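Long-range contacts in CRISPR-associated protein, Cse1 family (Acidimicrobium ferrooxidans, PDB 4H3T), which probably serves as the large subunit of a type I-E Cascade complex, taking part in the recognition of foreign DNA during CRISPR immunity: residues A320-Q325 with L376-Y381; D46-T51 with A160-V165; A198-V203 with P299-R304; H411-L416 with E457-R462. The protein carries 1 engineered substitution. All coordinates share one frame; numbering follows the deposited sequence.

Contact 1 of 4, residues A320-Q325 with L376-Y381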
loop_
_atom_site.group_PDB
_atom_site.type_symbol
_atom_site.label_atom_id
_atom_site.label_comp_id
_atom_site.label_asym_id
_atom_site.label_seq_id
_atom_site.Cartn_x
_atom_site.Cartn_y
_atom_site.Cartn_z
ATOM N N ALA A 320 6.623 0.596 3.469
ATOM C CA ALA A 320 7.301 0.530 2.191
ATOM C C ALA A 320 7.909 1.899 1.998
ATOM O O ALA A 320 7.233 2.928 2.219
ATOM C CB ALA A 320 6.310 0.211 1.096
ATOM N N ARG A 321 9.206 1.923 1.747
ATOM C CA ARG A 321 9.929 3.185 1.640
ATOM C C ARG A 321 9.627 3.815 0.248
ATOM O O ARG A 321 9.863 3.150 -0.767
ATOM C CB ARG A 321 11.446 2.909 1.839
ATOM C CG ARG A 321 12.355 4.097 1.713
ATOM C CD ARG A 321 13.817 3.673 1.980
ATOM N NE ARG A 321 14.346 4.153 3.265
ATOM C CZ ARG A 321 15.399 3.647 3.919
ATOM N NH1 ARG A 321 16.070 2.606 3.422
ATOM N NH2 ARG A 321 15.781 4.167 5.080
ATOM N N PRO A 322 9.115 5.074 0.143
ATOM C CA PRO A 322 8.920 5.660 -1.215
ATOM C C PRO A 322 10.266 5.953 -1.883
ATOM O O PRO A 322 11.326 6.007 -1.259
ATOM C CB PRO A 322 8.101 6.941 -0.970
ATOM C CG PRO A 322 7.715 6.916 0.522
ATOM C CD PRO A 322 8.719 6.023 1.209
ATOM N N GLY A 323 10.218 6.069 -3.191
ATOM C CA GLY A 323 11.392 6.404 -3.955
ATOM C C GLY A 323 12.331 5.241 -4.247
ATOM O O GLY A 323 13.423 5.518 -4.714
ATOM N N GLN A 324 11.967 3.975 -3.904
ATOM C CA GLN A 324 12.746 2.762 -4.276
ATOM C C GLN A 324 11.823 1.674 -4.775
ATOM O O GLN A 324 10.641 1.657 -4.413
ATOM C CB GLN A 324 13.539 2.245 -3.138
ATOM C CG GLN A 324 12.729 1.620 -2.011
ATOM C CD GLN A 324 13.567 1.102 -0.898
ATOM O OE1 GLN A 324 13.108 0.280 -0.058
ATOM N NE2 GLN A 324 14.714 1.704 -0.719
ATOM N N GLN A 325 12.358 0.745 -5.532
ATOM C CA GLN A 325 11.602 -0.418 -6.086
ATOM C C GLN A 325 11.208 -1.272 -4.862
ATOM O O GLN A 325 12.013 -1.389 -3.940
ATOM C CB GLN A 325 12.438 -1.205 -7.056
ATOM C CG GLN A 325 12.830 -0.413 -8.327
ATOM C CD GLN A 325 14.121 0.396 -8.246
ATOM O OE1 GLN A 325 14.720 0.580 -7.181
ATOM N NE2 GLN A 325 14.441 1.072 -9.326
ATOM N N LEU A 376 0.436 15.833 0.985
ATOM C CA LEU A 376 0.914 14.501 0.633
ATOM C C LEU A 376 2.177 14.682 -0.160
ATOM O O LEU A 376 2.125 15.233 -1.265
ATOM C CB LEU A 376 -0.147 13.759 -0.183
ATOM C CG LEU A 376 0.244 12.350 -0.660
ATOM C CD1 LEU A 376 0.369 11.394 0.518
ATOM C CD2 LEU A 376 -0.764 11.849 -1.715
ATOM N N ASP A 377 3.325 14.385 0.440
ATOM C CA ASP A 377 4.617 14.611 -0.214
ATOM C C ASP A 377 5.080 13.426 -1.010
ATOM O O ASP A 377 5.782 13.593 -1.972
ATOM C CB ASP A 377 5.683 14.926 0.827
ATOM C CG ASP A 377 5.672 16.350 1.331
ATOM O OD1 ASP A 377 4.710 17.101 0.992
ATOM O OD2 ASP A 377 6.614 16.718 2.061
ATOM N N ASP A 378 4.764 12.230 -0.594
ATOM C CA ASP A 378 5.235 11.053 -1.302
ATOM C C ASP A 378 4.275 9.944 -1.141
ATOM O O ASP A 378 3.625 9.837 -0.111
ATOM C CB ASP A 378 6.609 10.601 -0.792
ATOM C CG ASP A 378 7.560 10.318 -1.949
ATOM O OD1 ASP A 378 7.177 9.509 -2.866
ATOM O OD2 ASP A 378 8.659 10.940 -1.981
ATOM N N LEU A 379 4.163 9.135 -2.149
ATOM C CA LEU A 379 3.276 7.994 -2.101
ATOM C C LEU A 379 4.029 6.799 -2.660
ATOM O O LEU A 379 4.597 6.927 -3.744
ATOM C CB LEU A 379 2.029 8.313 -2.936
ATOM C CG LEU A 379 0.853 7.334 -2.898
ATOM C CD1 LEU A 379 0.206 7.316 -1.519
ATOM C CD2 LEU A 379 -0.177 7.763 -3.920
ATOM N N ALA A 380 4.191 5.732 -1.870
ATOM C CA ALA A 380 4.779 4.468 -2.341
ATOM C C ALA A 380 3.596 3.581 -2.776
ATOM O O ALA A 380 2.566 3.479 -2.071
ATOM C CB ALA A 380 5.589 3.795 -1.227
ATOM N N TYR A 381 3.708 2.984 -3.936
ATOM C CA TYR A 381 2.633 2.169 -4.513
ATOM C C TYR A 381 3.309 1.109 -5.396
ATOM O O TYR A 381 4.169 1.470 -6.172
ATOM C CB TYR A 381 1.689 3.074 -5.285
ATOM C CG TYR A 381 0.953 2.337 -6.371
ATOM C CD1 TYR A 381 0.096 1.284 -6.066
ATOM C CD2 TYR A 381 1.136 2.664 -7.713
ATOM C CE1 TYR A 381 -0.493 0.515 -7.066
ATOM C CE2 TYR A 381 0.506 1.931 -8.727
ATOM C CZ TYR A 381 -0.294 0.840 -8.394
ATOM O OH TYR A 381 -0.925 0.056 -9.338
#
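A surface contact of van der Waals type joins the loop that follows strand 312-317 to strand 375-387, an outermost strand of a three-stranded antiparallel sheet. No hydrogen bond crosses it, and proline and alanine carbons do most of the work. P322 occupies the second position of a type II beta turn running from R321 to Q324; G323, at the third, takes the positive phi (81°) that the turn demands and that suits glycine. The turn presents P322 to the strand, its CB 4.0 Å from the CB of A380. Beside it the CB of A320 meets the same methyl at 4.3 Å, so both loop residues pack on the one methyl of A380. On the sheet side, a classic beta bulge sets D377 and D378 together opposite K368 of strand 359-370. D378, the second residue of that bulge, crosses P322 obliquely. Its OD1 comes within 3.3 Å of P322 CB, while the same oxygen receives a weak hydrogen bond from L379 N at 3.1 Å. A chi1 of -133°, far from a staggered value, puts the carboxylate there. S366 ties loop and sheet together: its hydroxyl bonds to A320 O, and its backbone pairs with A380.

Contact 2 of 4, residues D46-T51 with A160-V165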
loop_
_atom_site.group_PDB
_atom_site.type_symbol
_atom_site.label_atom_id
_atom_site.label_comp_id
_atom_site.label_asym_id
_atom_site.label_seq_id
_atom_site.Cartn_x
_atom_site.Cartn_y
_atom_site.Cartn_z
ATOM N N ASP A 46 -9.603 -1.861 -11.364
ATOM C CA ASP A 46 -8.929 -1.178 -12.448
ATOM C C ASP A 46 -9.007 0.313 -12.162
ATOM O O ASP A 46 -9.630 1.062 -12.892
ATOM C CB ASP A 46 -9.621 -1.579 -13.744
ATOM C CG ASP A 46 -9.032 -0.906 -14.964
ATOM O OD1 ASP A 46 -7.838 -0.633 -14.956
ATOM O OD2 ASP A 46 -9.774 -0.675 -15.928
ATOM N N VAL A 47 -8.404 0.748 -11.049
ATOM C CA VAL A 47 -8.602 2.132 -10.612
ATOM C C VAL A 47 -7.585 3.078 -11.252
ATOM O O VAL A 47 -6.509 2.693 -11.608
ATOM C CB VAL A 47 -8.644 2.288 -9.075
ATOM C CG1 VAL A 47 -9.780 1.461 -8.467
ATOM C CG2 VAL A 47 -7.331 1.940 -8.444
ATOM N N ASP A 48 -7.922 4.339 -11.183
ATOM C CA ASP A 48 -7.316 5.504 -11.791
ATOM C C ASP A 48 -6.240 6.203 -10.865
ATOM O O ASP A 48 -5.472 7.043 -11.318
ATOM C CB ASP A 48 -8.522 6.514 -12.093
ATOM C CG ASP A 48 -9.804 6.510 -11.143
ATOM O OD1 ASP A 48 -10.110 7.607 -10.551
ATOM O OD2 ASP A 48 -10.510 5.334 -10.950
ATOM N N PHE A 49 -6.235 5.889 -9.576
ATOM C CA PHE A 49 -5.348 6.550 -8.621
ATOM C C PHE A 49 -5.032 5.561 -7.524
ATOM O O PHE A 49 -5.921 4.839 -7.120
ATOM C CB PHE A 49 -6.037 7.847 -8.125
ATOM C CG PHE A 49 -5.076 8.706 -7.336
ATOM C CD1 PHE A 49 -4.156 9.521 -7.989
ATOM C CD2 PHE A 49 -4.952 8.549 -5.959
ATOM C CE1 PHE A 49 -3.230 10.267 -7.268
ATOM C CE2 PHE A 49 -3.988 9.237 -5.249
ATOM C CZ PHE A 49 -3.146 10.118 -5.898
ATOM N N PRO A 50 -3.769 5.482 -7.076
ATOM C CA PRO A 50 -3.357 4.373 -6.201
ATOM C C PRO A 50 -4.040 4.223 -4.865
ATOM O O PRO A 50 -4.250 3.119 -4.455
ATOM C CB PRO A 50 -1.873 4.622 -5.976
ATOM C CG PRO A 50 -1.456 5.535 -7.058
ATOM C CD PRO A 50 -2.612 6.295 -7.512
ATOM N N THR A 51 -4.470 5.293 -4.252
ATOM C CA THR A 51 -5.091 5.212 -2.938
ATOM C C THR A 51 -6.485 4.610 -3.027
ATOM O O THR A 51 -7.028 4.120 -2.054
ATOM C CB THR A 51 -5.160 6.573 -2.283
ATOM O OG1 THR A 51 -5.812 7.457 -3.137
ATOM C CG2 THR A 51 -3.832 7.116 -1.958
ATOM N N ALA A 160 -17.779 10.639 -7.301
ATOM C CA ALA A 160 -17.900 11.185 -5.951
ATOM C C ALA A 160 -17.917 10.056 -4.931
ATOM O O ALA A 160 -17.292 10.172 -3.893
ATOM C CB ALA A 160 -19.142 12.049 -5.793
ATOM N N ALA A 161 -18.613 8.979 -5.241
ATOM C CA ALA A 161 -18.674 7.804 -4.327
ATOM C C ALA A 161 -17.280 7.204 -4.106
ATOM O O ALA A 161 -16.934 6.871 -2.968
ATOM C CB ALA A 161 -19.611 6.757 -4.869
ATOM N N ARG A 162 -16.490 7.033 -5.186
ATOM C CA ARG A 162 -15.148 6.478 -5.058
ATOM C C ARG A 162 -14.271 7.379 -4.190
ATOM O O ARG A 162 -13.617 6.892 -3.264
ATOM C CB ARG A 162 -14.493 6.304 -6.409
ATOM C CG ARG A 162 -15.074 5.175 -7.201
ATOM C CD ARG A 162 -14.268 4.866 -8.435
ATOM N NE ARG A 162 -14.165 5.954 -9.395
ATOM C CZ ARG A 162 -14.892 6.110 -10.489
ATOM N NH1 ARG A 162 -15.924 5.316 -10.729
ATOM N NH2 ARG A 162 -14.651 7.120 -11.312
ATOM N N TRP A 163 -14.298 8.699 -4.449
ATOM C CA TRP A 163 -13.482 9.604 -3.669
ATOM C C TRP A 163 -13.942 9.768 -2.225
ATOM O O TRP A 163 -13.109 10.066 -1.345
ATOM C CB TRP A 163 -13.353 10.937 -4.313
ATOM C CG TRP A 163 -12.516 10.883 -5.547
ATOM C CD1 TRP A 163 -12.920 11.163 -6.821
ATOM C CD2 TRP A 163 -11.123 10.615 -5.620
ATOM N NE1 TRP A 163 -11.849 11.072 -7.682
ATOM C CE2 TRP A 163 -10.766 10.631 -6.994
ATOM C CE3 TRP A 163 -10.163 10.182 -4.685
ATOM C CZ2 TRP A 163 -9.460 10.407 -7.425
ATOM C CZ3 TRP A 163 -8.880 9.950 -5.120
ATOM C CH2 TRP A 163 -8.554 10.018 -6.485
ATOM N N LEU A 164 -15.235 9.579 -1.983
ATOM C CA LEU A 164 -15.807 9.618 -0.648
ATOM C C LEU A 164 -15.237 8.482 0.222
ATOM O O LEU A 164 -14.809 8.726 1.329
ATOM C CB LEU A 164 -17.323 9.519 -0.766
ATOM C CG LEU A 164 -18.154 9.402 0.464
ATOM C CD1 LEU A 164 -17.965 10.624 1.359
ATOM C CD2 LEU A 164 -19.619 9.257 0.078
ATOM N N VAL A 165 -15.164 7.259 -0.343
ATOM C CA VAL A 165 -14.619 6.102 0.291
ATOM C C VAL A 165 -13.146 6.328 0.546
ATOM O O VAL A 165 -12.657 6.103 1.649
ATOM C CB VAL A 165 -14.878 4.828 -0.536
ATOM C CG1 VAL A 165 -14.161 3.621 0.121
ATOM C CG2 VAL A 165 -16.385 4.544 -0.616
HETATM O O HOH W 1 -12.299 7.992 -8.981
#
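Two side chains from the loop 46-51 meet two from the helix 160-165 at strongly different tilts. F49, with CG anti to its backbone N (chi1 -170°), crosses W163 at roughly a right angle. The tip of the indole does the touching: W163 CH2 lies 3.7 Å from F49 CB, and F49 CG sits at the indole edge, in its plane. The two six-membered rings are inclined obliquely, by 55°, while P50 CD sits over one face of the phenyl ring, toward its rim. One residue back along each segment, charges face each other without a direct bond. D48 OD2 stands 4.0 Å from R162 NE, well off the guanidinium plane, and carboxylate and guanidinium are turned 84° apart. A water closes the gap instead, donating to D48 OD1 at 2.7 Å and accepting from R162 NE at 2.8 Å. That water lies in plane at the guanidinium edge and over one face of the W163 ring, toward its rim. R162 NH1 is engaged separately, by E29 and W17 O, and T51 OG1 bonds E166 of the same helix. This is loop-on-helix packing, an aromatic pair beside a water-bridged charge pair, joining the loop before helix 52-68 to helix 157-170.

Contact 3 of 4, residues A198-V203 with P299-R304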
loop_
_atom_site.group_PDB
_atom_site.type_symbol
_atom_site.label_atom_id
_atom_site.label_comp_id
_atom_site.label_asym_id
_atom_site.label_seq_id
_atom_site.Cartn_x
_atom_site.Cartn_y
_atom_site.Cartn_z
ATOM N N ALA A 198 -3.731 6.392 5.356
ATOM C CA ALA A 198 -2.588 7.275 5.088
ATOM C C ALA A 198 -1.448 7.016 6.154
ATOM O O ALA A 198 -0.281 7.240 5.869
ATOM C CB ALA A 198 -3.005 8.752 5.084
ATOM N N TRP A 199 -1.820 6.610 7.369
ATOM C CA TRP A 199 -0.900 6.318 8.447
ATOM C C TRP A 199 -0.255 4.943 8.337
ATOM O O TRP A 199 0.922 4.799 8.616
ATOM C CB TRP A 199 -1.640 6.416 9.779
ATOM C CG TRP A 199 -0.746 6.179 10.958
ATOM C CD1 TRP A 199 0.346 6.915 11.325
ATOM C CD2 TRP A 199 -0.903 5.157 11.954
ATOM N NE1 TRP A 199 0.889 6.392 12.463
ATOM C CE2 TRP A 199 0.176 5.282 12.846
ATOM C CE3 TRP A 199 -1.821 4.114 12.144
ATOM C CZ2 TRP A 199 0.379 4.391 13.909
ATOM C CZ3 TRP A 199 -1.606 3.208 13.185
ATOM C CH2 TRP A 199 -0.538 3.378 14.077
ATOM N N ILE A 200 -1.017 3.908 8.034
ATOM C CA ILE A 200 -0.429 2.553 8.021
ATOM C C ILE A 200 0.330 2.276 6.696
ATOM O O ILE A 200 0.059 2.876 5.649
ATOM C CB ILE A 200 -1.434 1.395 8.294
ATOM C CG1 ILE A 200 -2.562 1.300 7.242
ATOM C CG2 ILE A 200 -2.022 1.497 9.692
ATOM C CD1 ILE A 200 -3.154 -0.031 7.071
ATOM N N GLY A 201 1.223 1.321 6.780
ATOM C CA GLY A 201 1.868 0.703 5.629
ATOM C C GLY A 201 0.953 -0.440 5.203
ATOM O O GLY A 201 0.846 -1.437 5.901
ATOM N N PHE A 202 0.243 -0.301 4.065
ATOM C CA PHE A 202 -0.744 -1.319 3.617
ATOM C C PHE A 202 -0.102 -2.382 2.748
ATOM O O PHE A 202 0.722 -2.064 1.899
ATOM C CB PHE A 202 -1.836 -0.625 2.875
ATOM C CG PHE A 202 -2.851 -1.521 2.185
ATOM C CD1 PHE A 202 -3.997 -1.952 2.849
ATOM C CD2 PHE A 202 -2.620 -1.997 0.902
ATOM C CE1 PHE A 202 -4.897 -2.819 2.214
ATOM C CE2 PHE A 202 -3.531 -2.800 0.267
ATOM C CZ PHE A 202 -4.653 -3.227 0.926
ATOM N N VAL A 203 -0.427 -3.639 3.007
ATOM C CA VAL A 203 0.017 -4.768 2.217
ATOM C C VAL A 203 -1.152 -5.740 2.110
ATOM O O VAL A 203 -1.771 -6.049 3.109
ATOM C CB VAL A 203 1.320 -5.455 2.709
ATOM C CG1 VAL A 203 1.197 -5.988 4.150
ATOM C CG2 VAL A 203 1.705 -6.601 1.759
ATOM N N PRO A 299 -5.397 -6.864 9.573
ATOM C CA PRO A 299 -4.505 -7.817 8.929
ATOM C C PRO A 299 -3.592 -7.236 7.853
ATOM O O PRO A 299 -2.810 -7.999 7.274
ATOM C CB PRO A 299 -5.507 -8.795 8.272
ATOM C CG PRO A 299 -6.633 -7.916 7.854
ATOM C CD PRO A 299 -6.769 -6.926 8.971
ATOM N N HIS A 300 -3.777 -5.990 7.452
ATOM C CA HIS A 300 -3.045 -5.410 6.303
ATOM C C HIS A 300 -1.816 -4.544 6.688
ATOM O O HIS A 300 -1.334 -3.765 5.861
ATOM C CB HIS A 300 -3.983 -4.547 5.459
ATOM C CG HIS A 300 -5.058 -5.352 4.783
ATOM N ND1 HIS A 300 -6.389 -4.956 4.804
ATOM C CD2 HIS A 300 -4.945 -6.493 4.084
ATOM C CE1 HIS A 300 -7.044 -5.909 4.141
ATOM N NE2 HIS A 300 -6.190 -6.827 3.652
ATOM N N VAL A 301 -1.373 -4.620 7.926
ATOM C CA VAL A 301 -0.246 -3.790 8.397
ATOM C C VAL A 301 0.696 -4.642 9.287
ATOM O O VAL A 301 0.221 -5.323 10.174
ATOM C CB VAL A 301 -0.784 -2.512 9.112
ATOM C CG1 VAL A 301 -1.872 -2.819 10.138
ATOM C CG2 VAL A 301 0.352 -1.650 9.746
ATOM N N GLY A 302 2.006 -4.529 9.049
ATOM C CA GLY A 302 3.060 -5.123 9.857
ATOM C C GLY A 302 3.532 -4.060 10.833
ATOM O O GLY A 302 3.263 -2.864 10.629
ATOM N N TRP A 303 4.186 -4.479 11.923
ATOM C CA TRP A 303 4.596 -3.576 13.012
ATOM C C TRP A 303 6.021 -3.782 13.422
ATOM O O TRP A 303 6.590 -4.853 13.234
ATOM C CB TRP A 303 3.699 -3.778 14.264
ATOM C CG TRP A 303 2.247 -3.547 13.975
ATOM C CD1 TRP A 303 1.358 -4.467 13.494
ATOM C CD2 TRP A 303 1.539 -2.304 14.039
ATOM N NE1 TRP A 303 0.150 -3.869 13.239
ATOM C CE2 TRP A 303 0.224 -2.544 13.567
ATOM C CE3 TRP A 303 1.877 -1.005 14.449
ATOM C CZ2 TRP A 303 -0.747 -1.528 13.495
ATOM C CZ3 TRP A 303 0.898 -0.017 14.428
ATOM C CH2 TRP A 303 -0.382 -0.280 13.915
ATOM N N ARG A 304 6.627 -2.696 13.892
ATOM C CA ARG A 304 7.960 -2.697 14.483
ATOM C C ARG A 304 7.800 -2.184 15.887
ATOM O O ARG A 304 7.161 -1.149 16.098
ATOM C CB ARG A 304 8.919 -1.800 13.657
ATOM C CG ARG A 304 10.254 -1.511 14.297
ATOM C CD ARG A 304 11.138 -0.714 13.349
ATOM N NE ARG A 304 10.620 0.636 13.050
ATOM C CZ ARG A 304 10.748 1.711 13.837
ATOM N NH1 ARG A 304 11.350 1.616 15.015
ATOM N NH2 ARG A 304 10.280 2.883 13.448
HETATM O O HOH W 2 3.008 -2.697 7.095
#
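Here two three-stranded antiparallel sheets meet: segment 198-203 turns from helix 196-199 into strand 202-206, an outermost strand of one, and segment 299-304 leads into strand 303-309, the middle strand of the other. The touching parts run 115° apart, and one backbone hydrogen bond joins them. V203 N donates to H300 O at 3.0 Å, approaching from above the carbonyl plane, and F202 CA adds a CA-H...O contact to the same oxygen. G201 O and H300 O, two acceptors, come within 3.2 Å of each other without bonding; each has its own donor, V203 N for H300 O and a water for G201 O. Among the rings, F202 CE1 lies over one face of the H300 imidazole, 3.6 Å from CG, with P299 CG over the opposite face. N217 holds H300 NE2 and R58 NH1 holds ND1, fixing the ring's rotation. An alanine in place of H300 would lack the imidazole and its bonds to N217 and R58, and would probably loosen the packing under F202 CE1. Apolar contacts complete the joint: I200 CB meets V301 CG2 at 3.8 Å, and the W199 tip, CH2, lies in plane at the edge of W303. The bridging water donates to G201 O at 2.8 Å and accepts from G302 N at 2.9 Å.

Contact 4 of 4, residues H411-L416 with E457-R462. Engineered in segment 457-462: I459 (natural residue Leu).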
loop_
_atom_site.group_PDB
_atom_site.type_symbol
_atom_site.label_atom_id
_atom_site.label_comp_id
_atom_site.label_asym_id
_atom_site.label_seq_id
_atom_site.Cartn_x
_atom_site.Cartn_y
_atom_site.Cartn_z
ATOM N N HIS A 411 25.358 -4.424 -2.336
ATOM C CA HIS A 411 26.805 -4.410 -2.294
ATOM C C HIS A 411 27.364 -4.114 -3.670
ATOM O O HIS A 411 28.344 -3.406 -3.739
ATOM C CB HIS A 411 27.417 -5.734 -1.774
ATOM C CG HIS A 411 27.224 -5.953 -0.306
ATOM N ND1 HIS A 411 27.039 -7.204 0.207
ATOM C CD2 HIS A 411 27.215 -5.072 0.709
ATOM C CE1 HIS A 411 26.863 -7.046 1.506
ATOM N NE2 HIS A 411 26.963 -5.788 1.852
ATOM N N ALA A 412 26.755 -4.600 -4.759
ATOM C CA ALA A 412 27.244 -4.248 -6.106
ATOM C C ALA A 412 27.050 -2.753 -6.366
ATOM O O ALA A 412 27.896 -2.095 -7.007
ATOM C CB ALA A 412 26.541 -5.082 -7.177
ATOM N N ALA A 413 25.924 -2.200 -5.915
ATOM C CA ALA A 413 25.658 -0.751 -6.110
ATOM C C ALA A 413 26.701 0.094 -5.355
ATOM O O ALA A 413 27.168 1.085 -5.858
ATOM C CB ALA A 413 24.257 -0.401 -5.618
ATOM N N GLN A 414 27.063 -0.326 -4.159
ATOM C CA GLN A 414 28.052 0.343 -3.329
ATOM C C GLN A 414 29.425 0.209 -3.981
ATOM O O GLN A 414 30.133 1.204 -4.111
ATOM C CB GLN A 414 28.043 -0.254 -1.952
ATOM C CG GLN A 414 28.924 0.521 -0.932
ATOM C CD GLN A 414 28.992 -0.120 0.440
ATOM O OE1 GLN A 414 28.199 -1.009 0.793
ATOM N NE2 GLN A 414 29.986 0.283 1.228
ATOM N N ALA A 415 29.790 -0.994 -4.460
ATOM C CA ALA A 415 31.066 -1.189 -5.163
ATOM C C ALA A 415 31.219 -0.260 -6.379
ATOM O O ALA A 415 32.309 0.245 -6.668
ATOM C CB ALA A 415 31.210 -2.624 -5.605
ATOM N N LEU A 416 30.151 -0.068 -7.111
ATOM C CA LEU A 416 30.151 0.852 -8.253
ATOM C C LEU A 416 30.449 2.294 -7.877
ATOM O O LEU A 416 30.829 3.062 -8.750
ATOM C CB LEU A 416 28.831 0.791 -8.987
ATOM C CG LEU A 416 28.698 -0.388 -9.989
ATOM C CD1 LEU A 416 27.285 -0.499 -10.476
ATOM C CD2 LEU A 416 29.650 -0.178 -11.204
ATOM N N GLU A 457 21.419 4.068 -8.145
ATOM C CA GLU A 457 20.034 4.041 -8.650
ATOM C C GLU A 457 19.961 3.463 -10.057
ATOM O O GLU A 457 19.021 2.749 -10.394
ATOM C CB GLU A 457 19.355 5.421 -8.594
ATOM C CG GLU A 457 19.080 5.902 -7.183
ATOM C CD GLU A 457 18.219 4.965 -6.352
ATOM O OE1 GLU A 457 17.342 4.251 -6.907
ATOM O OE2 GLU A 457 18.465 4.909 -5.134
ATOM N N GLU A 458 20.929 3.740 -10.887
ATOM C CA GLU A 458 20.922 3.167 -12.235
ATOM C C GLU A 458 21.029 1.605 -12.204
ATOM O O GLU A 458 20.296 0.938 -12.912
ATOM C CB GLU A 458 22.066 3.756 -13.085
ATOM C CG GLU A 458 21.920 3.330 -14.532
ATOM C CD GLU A 458 22.693 4.210 -15.499
ATOM O OE1 GLU A 458 23.496 5.077 -15.062
ATOM O OE2 GLU A 458 22.554 3.959 -16.714
ATOM N N ILE A 459 21.925 1.022 -11.417
ATOM C CA ILE A 459 21.976 -0.436 -11.348
ATOM C C ILE A 459 20.659 -1.006 -10.741
ATOM O O ILE A 459 20.165 -2.003 -11.227
ATOM C CB ILE A 459 23.233 -0.984 -10.631
ATOM C CG1 ILE A 459 23.407 -2.477 -11.022
ATOM C CG2 ILE A 459 23.223 -0.794 -9.106
ATOM C CD1 ILE A 459 24.525 -3.225 -10.479
ATOM N N TYR A 460 20.048 -0.357 -9.749
ATOM C CA TYR A 460 18.769 -0.873 -9.237
ATOM C C TYR A 460 17.698 -0.889 -10.346
ATOM O O TYR A 460 16.932 -1.852 -10.433
ATOM C CB TYR A 460 18.293 -0.049 -8.017
ATOM C CG TYR A 460 19.074 -0.393 -6.779
ATOM C CD1 TYR A 460 19.069 -1.686 -6.273
ATOM C CD2 TYR A 460 19.709 0.596 -6.025
ATOM C CE1 TYR A 460 19.635 -1.986 -5.042
ATOM C CE2 TYR A 460 20.385 0.272 -4.837
ATOM C CZ TYR A 460 20.360 -1.040 -4.376
ATOM O OH TYR A 460 20.814 -1.482 -3.183
ATOM N N GLY A 461 17.680 0.141 -11.213
ATOM C CA GLY A 461 16.701 0.195 -12.291
ATOM C C GLY A 461 16.921 -0.974 -13.247
ATOM O O GLY A 461 15.980 -1.622 -13.657
ATOM N N ARG A 462 18.200 -1.272 -13.561
ATOM C CA ARG A 462 18.583 -2.401 -14.413
ATOM C C ARG A 462 18.305 -3.755 -13.772
ATOM O O ARG A 462 18.056 -4.708 -14.488
ATOM C CB ARG A 462 20.072 -2.314 -14.756
ATOM C CG ARG A 462 20.346 -1.202 -15.770
ATOM C CD ARG A 462 20.210 -1.696 -17.202
ATOM N NE ARG A 462 21.381 -2.512 -17.566
ATOM C CZ ARG A 462 22.572 -2.033 -17.917
ATOM N NH1 ARG A 462 22.773 -0.722 -18.012
ATOM N NH2 ARG A 462 23.577 -2.859 -18.159
#
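The C-terminal four-helix bundle characteristic of Cse1 proteins supplies this contact, a crossing between helices 397-415 and 445-473. Their local axes approach to 9.4 Å and run roughly antiparallel, at 143°. At A413, whose CA is 6.4 Å from the CA of I459, a lone methyl faces the opposite helix. That methyl fits between two neighbours, its CB touching I459 CG2 at 3.7 Å and Y460 CE2 at 4.0 Å. I459 is an engineered residue, leucine in the natural protein, so its branching belongs to the deposited construct. Its CG1 is anti to the backbone N and the chain continues fully extended (chi2 180°), while CG2 takes the crowded position between N and the carbonyl carbon. The two branches thus divide the work, CG2 against A413 and CD1 against A412 and L416. Helices 481-504 and 511-532 close in around the pair: the first packs on I459 through L498, and the second meets L416 through F521. The Y460 ring also takes part in a cation-pi contact with R328. L416, crossing I459 obliquely, touches it methyl to methyl, CD1 to CD1, at 3.9 Å.

Contact 1 is the middle member of a touching series that runs from contact 2 to contact 4. Y381 CG packs on P50 CB of contact 2 at 3.7 Å, and Q325 OE1 lies 3.7 Å from Y460 CB of contact 4, so strand 376-381 meets loop 46-51, and loop 320-325 meets the helical bundle. Contacts 2 and 4 themselves lie on opposite sides of the chain's centre, with centres about 36 Å apart. Contact 3 reaches the same sheet as contact 1, though their nearest atoms stay about 5 Å apart. A glycerol, probably from crystallisation, lies about 4 Å from the side chain of W199 in contact 3.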